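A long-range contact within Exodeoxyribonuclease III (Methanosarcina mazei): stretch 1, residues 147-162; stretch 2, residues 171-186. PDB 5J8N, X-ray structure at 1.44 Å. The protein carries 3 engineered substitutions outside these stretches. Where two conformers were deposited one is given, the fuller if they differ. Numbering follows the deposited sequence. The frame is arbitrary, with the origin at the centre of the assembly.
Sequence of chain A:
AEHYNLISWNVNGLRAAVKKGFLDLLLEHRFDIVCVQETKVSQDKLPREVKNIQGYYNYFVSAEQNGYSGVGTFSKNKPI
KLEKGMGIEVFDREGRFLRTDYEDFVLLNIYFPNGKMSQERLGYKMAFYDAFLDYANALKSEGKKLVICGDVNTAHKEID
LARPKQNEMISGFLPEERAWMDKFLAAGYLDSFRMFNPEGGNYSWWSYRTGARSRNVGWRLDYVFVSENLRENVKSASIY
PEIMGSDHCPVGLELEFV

Stretch 1 (147-162) VICGDVNTAHKEIDLA
Stretch 2 (171-186) SGFLPEERAWMDKFLA

An irregular loop that follows a buried strand packs against the start and one side of a helix, held by three direct hydrogen bonds, with apolar and aromatic contacts around them; the two stretches together bury 765 Å².

Stretch 1 includes strand residues 147-149, turns a corner at Gly 150 (phi/psi 147/-164), and beyond Asp 151, which is extended, runs as loop from Val 152 to a 3-10 segment at 158-160. Stretch 2 begins with Ser 171 (-53/129) and Gly 172 (123/-32), and its helix spans 175-186 with Leu 174 at the N-cap position. The register is set by CA-CA distances of 4.1 Å for Thr 154 to Gly 172, 5.8 Å for Ala 155 to Phe 173 and 5.1 Å for His 156 to Arg 178.

The closest backbone approach lies at Gly 172. Ala 155 N donates to Gly 172 O at 2.9 Å and 162°, while Gly 172 CA meets Asn 153 O at 3.4 Å in a CA-H...O contact with 163° at the hydrogen. Gly 172 is itself anchored by the helix: its N donates to Glu 177 OE1 (2.8 Å), which also accepts from Leu 174 N (2.9 Å). Glu 177 adopts m at chi1 and t at chi2.

His 156 (-67/-52) has the largest area covered by the other stretch. Its CA-to-CB bond points away overall, yet chi1 t and chi2 -168° bring the ring to the helix. There His 156 NE2 donates to Asp 182 OD1 at 2.7 Å and 157°, with the carboxylate oxygen near the ring plane. Met 181 CB covers one ring face, 3.9 Å from the centroid of His 156 and 28° off the normal. The backbone of the same histidine is also used: Arg 178 NE donates to His 156 O at 3.0 Å and 161°, the oxygen lying at the guanidinium edge. Arg 178 has chi1-chi3 of m, t, p.

Met 181 (m, t, p) also places SD 3.8 Å from Thr 154 CG2 and 4.0 Å from Val 152 CG1. Farther along the helix, Phe 184 CZ lies 4.4 Å from Ile 148 CD1, which approaches the ring edge.

Phe 173 (chi1 -158°, chi2 56°) reaches back from before the helix. Leu 161 CD2 sits 3.6 Å from the Phe 173 ring centroid, 16° off the normal and therefore over the face, whereas Ala 155 O approaches the ring edge, 3.2 Å from Phe 173 CD1.

At the solvent side, water 3 links Lys 157 NZ (3.0 Å) to Asp 182 OD1 (2.7 Å).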

# COMPACT_ATOMS: atom_id res chain seq x y z
N VAL A 147 1.51 -1.32 11.22
CA VAL A 147 1.13 -0.35 10.21
C VAL A 147 1.17 -1.13 8.91
O VAL A 147 2.20 -1.75 8.60
CB VAL A 147 2.12 0.83 10.17
CG1 VAL A 147 1.75 1.80 9.05
CG2 VAL A 147 2.11 1.52 11.46
N ILE A 148 0.08 -1.12 8.15
CA ILE A 148 0.00 -1.84 6.89
C ILE A 148 -0.36 -0.88 5.81
O ILE A 148 -1.44 -0.29 5.81
CB ILE A 148 -1.06 -2.97 6.94
CG1 ILE A 148 -0.73 -3.91 8.11
CG2 ILE A 148 -1.11 -3.72 5.62
CD1 ILE A 148 -1.83 -3.94 9.19
N CYS A 149 0.54 -0.69 4.85
CA CYS A 149 0.19 0.26 3.78
C CYS A 149 0.26 -0.46 2.45
O CYS A 149 1.07 -1.38 2.22
CB CYS A 149 1.12 1.46 3.75
SG CYS A 149 2.89 1.12 3.53
N GLY A 150 -0.53 0.07 1.52
CA GLY A 150 -0.36 -0.36 0.14
C GLY A 150 -1.66 -0.35 -0.60
O GLY A 150 -2.66 0.29 -0.23
N ASP A 151 -1.62 -1.05 -1.73
CA ASP A 151 -2.69 -1.08 -2.71
C ASP A 151 -3.48 -2.33 -2.46
O ASP A 151 -3.00 -3.44 -2.77
CB ASP A 151 -2.06 -1.04 -4.09
CG ASP A 151 -3.03 -1.19 -5.21
OD1 ASP A 151 -4.25 -1.24 -4.99
OD2 ASP A 151 -2.55 -1.25 -6.38
N VAL A 152 -4.66 -2.15 -1.87
CA VAL A 152 -5.52 -3.28 -1.51
C VAL A 152 -6.26 -3.77 -2.76
O VAL A 152 -6.80 -4.88 -2.77
CB VAL A 152 -6.47 -2.80 -0.40
CG1 VAL A 152 -7.52 -3.85 -0.03
CG2 VAL A 152 -5.64 -2.41 0.82
N ASN A 153 -6.35 -2.94 -3.81
CA ASN A 153 -7.06 -3.31 -5.04
C ASN A 153 -8.54 -3.59 -4.81
O ASN A 153 -9.18 -4.26 -5.63
CB ASN A 153 -6.37 -4.48 -5.79
CG ASN A 153 -5.45 -4.00 -6.88
OD1 ASN A 153 -5.85 -3.19 -7.71
ND2 ASN A 153 -4.18 -4.41 -6.82
N THR A 154 -9.10 -2.98 -3.74
CA THR A 154 -10.53 -3.04 -3.45
C THR A 154 -10.97 -1.73 -2.84
O THR A 154 -10.21 -1.17 -2.02
CB THR A 154 -10.85 -4.21 -2.44
OG1 THR A 154 -10.46 -5.46 -3.03
CG2 THR A 154 -12.34 -4.29 -2.12
N ALA A 155 -12.13 -1.23 -3.27
CA ALA A 155 -12.79 -0.09 -2.64
C ALA A 155 -13.75 -0.66 -1.60
O ALA A 155 -14.64 -1.43 -1.94
CB ALA A 155 -13.55 0.75 -3.72
N HIS A 156 -13.57 -0.24 -0.34
CA HIS A 156 -14.25 -0.94 0.75
C HIS A 156 -15.76 -0.75 0.69
O HIS A 156 -16.54 -1.73 0.74
CB HIS A 156 -13.68 -0.43 2.08
CG HIS A 156 -14.20 -1.16 3.26
ND1 HIS A 156 -13.99 -0.70 4.55
CD2 HIS A 156 -14.93 -2.29 3.38
CE1 HIS A 156 -14.57 -1.53 5.40
NE2 HIS A 156 -15.14 -2.51 4.72
N LYS A 157 -16.21 0.50 0.62
CA LYS A 157 -17.62 0.87 0.75
C LYS A 157 -18.04 1.67 -0.49
O LYS A 157 -17.19 2.10 -1.29
CB LYS A 157 -17.89 1.70 2.04
CG LYS A 157 -17.50 0.94 3.31
CD LYS A 157 -17.69 1.84 4.54
CE LYS A 157 -17.26 1.17 5.83
NZ LYS A 157 -18.37 0.33 6.39
N GLU A 158 -19.35 1.86 -0.67
CA GLU A 158 -19.85 2.63 -1.81
C GLU A 158 -19.23 4.02 -1.84
O GLU A 158 -18.96 4.54 -2.93
CB GLU A 158 -21.38 2.69 -1.79
CG GLU A 158 -22.02 1.32 -2.12
CD GLU A 158 -23.51 1.40 -2.38
OE1 GLU A 158 -24.00 2.51 -2.64
OE2 GLU A 158 -24.17 0.33 -2.30
N ILE A 159 -18.97 4.61 -0.68
CA ILE A 159 -18.39 5.95 -0.65
C ILE A 159 -16.94 5.92 -1.17
O ILE A 159 -16.38 7.00 -1.46
CB ILE A 159 -18.45 6.53 0.79
CG1 ILE A 159 -18.26 8.03 0.84
CG2 ILE A 159 -17.53 5.82 1.76
CD1 ILE A 159 -18.43 8.56 2.23
N ASP A 160 -16.33 4.73 -1.29
CA ASP A 160 -14.94 4.64 -1.73
C ASP A 160 -14.76 4.58 -3.24
O ASP A 160 -13.64 4.42 -3.71
CB ASP A 160 -14.27 3.45 -1.06
CG ASP A 160 -14.18 3.64 0.43
OD1 ASP A 160 -13.63 4.70 0.82
OD2 ASP A 160 -14.65 2.79 1.23
N LEU A 161 -15.80 4.77 -4.03
CA LEU A 161 -15.61 4.97 -5.46
C LEU A 161 -16.72 5.82 -6.03
O LEU A 161 -17.80 5.95 -5.45
CB LEU A 161 -15.49 3.62 -6.25
CG LEU A 161 -16.74 2.77 -6.47
CD1 LEU A 161 -16.43 1.60 -7.46
CD2 LEU A 161 -17.22 2.17 -5.11
N ALA A 162 -16.45 6.45 -7.17
CA ALA A 162 -17.41 7.36 -7.76
C ALA A 162 -18.62 6.69 -8.39
O ALA A 162 -19.68 7.30 -8.41
CB ALA A 162 -16.73 8.25 -8.82
N SER A 171 -14.14 -7.14 -10.14
CA SER A 171 -13.15 -7.29 -9.06
C SER A 171 -12.54 -5.93 -8.72
O SER A 171 -12.09 -5.19 -9.61
CB SER A 171 -12.06 -8.30 -9.46
OG SER A 171 -11.06 -8.35 -8.41
N GLY A 172 -12.56 -5.60 -7.43
CA GLY A 172 -12.32 -4.24 -6.97
C GLY A 172 -13.52 -3.79 -6.16
O GLY A 172 -13.39 -2.97 -5.25
N PHE A 173 -14.69 -4.29 -6.52
CA PHE A 173 -15.88 -3.90 -5.78
C PHE A 173 -16.87 -5.05 -5.66
O PHE A 173 -18.08 -4.81 -5.62
CB PHE A 173 -16.56 -2.66 -6.42
CG PHE A 173 -17.44 -1.90 -5.46
CD1 PHE A 173 -16.90 -1.43 -4.25
CD2 PHE A 173 -18.79 -1.69 -5.72
CE1 PHE A 173 -17.71 -0.80 -3.29
CE2 PHE A 173 -19.63 -1.02 -4.76
CZ PHE A 173 -19.05 -0.58 -3.56
N LEU A 174 -16.36 -6.28 -5.64
CA LEU A 174 -17.23 -7.44 -5.43
C LEU A 174 -17.66 -7.57 -3.99
O LEU A 174 -16.87 -7.30 -3.08
CB LEU A 174 -16.55 -8.74 -5.87
CG LEU A 174 -16.18 -8.80 -7.37
CD1 LEU A 174 -15.28 -10.01 -7.58
CD2 LEU A 174 -17.41 -8.99 -8.24
N PRO A 175 -18.91 -8.02 -3.76
CA PRO A 175 -19.30 -8.20 -2.36
C PRO A 175 -18.30 -9.01 -1.52
O PRO A 175 -18.02 -8.61 -0.36
CB PRO A 175 -20.67 -8.92 -2.47
CG PRO A 175 -21.27 -8.32 -3.77
CD PRO A 175 -20.03 -8.26 -4.70
N GLU A 176 -17.73 -10.09 -2.04
CA GLU A 176 -16.85 -10.92 -1.25
C GLU A 176 -15.53 -10.22 -0.89
O GLU A 176 -14.94 -10.46 0.16
CB GLU A 176 -16.59 -12.24 -1.98
CG GLU A 176 -16.09 -12.03 -3.43
CD GLU A 176 -17.19 -12.07 -4.51
OE1 GLU A 176 -16.90 -12.64 -5.60
OE2 GLU A 176 -18.34 -11.57 -4.31
N GLU A 177 -15.07 -9.34 -1.78
CA GLU A 177 -13.86 -8.58 -1.49
C GLU A 177 -14.12 -7.55 -0.37
O GLU A 177 -13.30 -7.37 0.56
CB GLU A 177 -13.37 -7.89 -2.74
CG GLU A 177 -12.97 -8.86 -3.83
CD GLU A 177 -12.78 -8.18 -5.16
OE1 GLU A 177 -13.62 -7.32 -5.52
OE2 GLU A 177 -11.78 -8.51 -5.84
N ARG A 178 -15.25 -6.85 -0.50
CA ARG A 178 -15.67 -5.86 0.50
C ARG A 178 -15.88 -6.57 1.84
O ARG A 178 -15.50 -6.01 2.89
CB ARG A 178 -16.93 -5.17 0.03
CG ARG A 178 -16.71 -4.39 -1.30
CD ARG A 178 -18.04 -3.93 -1.86
NE ARG A 178 -18.67 -3.00 -0.91
CZ ARG A 178 -19.95 -2.64 -0.95
NH1 ARG A 178 -20.78 -3.14 -1.89
NH2 ARG A 178 -20.41 -1.78 -0.05
N ALA A 179 -16.44 -7.78 1.81
CA ALA A 179 -16.74 -8.54 3.03
C ALA A 179 -15.42 -8.90 3.68
O ALA A 179 -15.30 -8.92 4.93
CB ALA A 179 -17.57 -9.78 2.74
N TRP A 180 -14.41 -9.24 2.88
CA TRP A 180 -13.12 -9.56 3.49
C TRP A 180 -12.58 -8.33 4.20
O TRP A 180 -12.02 -8.45 5.30
CB TRP A 180 -12.10 -10.10 2.46
CG TRP A 180 -10.79 -10.28 3.16
CD1 TRP A 180 -10.41 -11.36 3.91
CD2 TRP A 180 -9.74 -9.31 3.31
NE1 TRP A 180 -9.17 -11.12 4.48
CE2 TRP A 180 -8.74 -9.88 4.12
CE3 TRP A 180 -9.52 -8.05 2.78
CZ2 TRP A 180 -7.54 -9.21 4.43
CZ3 TRP A 180 -8.34 -7.36 3.08
CH2 TRP A 180 -7.36 -7.95 3.93
N MET A 181 -12.70 -7.13 3.61
CA MET A 181 -12.24 -5.92 4.30
C MET A 181 -13.00 -5.72 5.61
O MET A 181 -12.39 -5.35 6.63
CB MET A 181 -12.39 -4.74 3.39
CG MET A 181 -11.41 -4.78 2.17
SD MET A 181 -11.25 -3.22 1.32
CE MET A 181 -10.36 -2.28 2.53
N ASP A 182 -14.30 -6.00 5.64
CA ASP A 182 -15.06 -5.93 6.88
C ASP A 182 -14.42 -6.85 7.93
O ASP A 182 -14.24 -6.46 9.10
CB ASP A 182 -16.51 -6.35 6.68
CG ASP A 182 -17.34 -5.37 5.85
OD1 ASP A 182 -17.03 -4.14 5.81
OD2 ASP A 182 -18.35 -5.86 5.26
N LYS A 183 -14.12 -8.09 7.52
CA LYS A 183 -13.59 -9.12 8.43
C LYS A 183 -12.21 -8.66 8.95
O LYS A 183 -11.93 -8.79 10.14
CB LYS A 183 -13.49 -10.44 7.69
CG LYS A 183 -12.87 -11.57 8.52
CD LYS A 183 -12.64 -12.74 7.55
CE LYS A 183 -11.96 -13.91 8.25
NZ LYS A 183 -11.78 -15.07 7.31
N PHE A 184 -11.37 -8.13 8.06
CA PHE A 184 -10.06 -7.61 8.44
C PHE A 184 -10.21 -6.51 9.52
O PHE A 184 -9.64 -6.60 10.60
CB PHE A 184 -9.40 -7.10 7.16
CG PHE A 184 -8.14 -6.27 7.34
CD1 PHE A 184 -7.22 -6.51 8.36
CD2 PHE A 184 -7.86 -5.28 6.40
CE1 PHE A 184 -6.04 -5.74 8.45
CE2 PHE A 184 -6.70 -4.52 6.51
CZ PHE A 184 -5.81 -4.76 7.53
N LEU A 185 -11.02 -5.49 9.24
CA LEU A 185 -11.11 -4.40 10.23
C LEU A 185 -11.69 -4.89 11.54
O LEU A 185 -11.24 -4.47 12.60
CB LEU A 185 -11.92 -3.23 9.68
CG LEU A 185 -11.34 -2.58 8.41
CD1 LEU A 185 -12.14 -1.34 8.05
CD2 LEU A 185 -9.87 -2.21 8.57
N ALA A 186 -12.68 -5.78 11.48
CA ALA A 186 -13.27 -6.34 12.69
C ALA A 186 -12.29 -7.14 13.55
O ALA A 186 -12.52 -7.27 14.77
CB ALA A 186 -14.48 -7.19 12.33
O HOH W 1 -9.00 -6.61 -8.02
O HOH W 2 -18.68 -2.43 2.35
O HOH W 3 -18.75 -2.27 5.04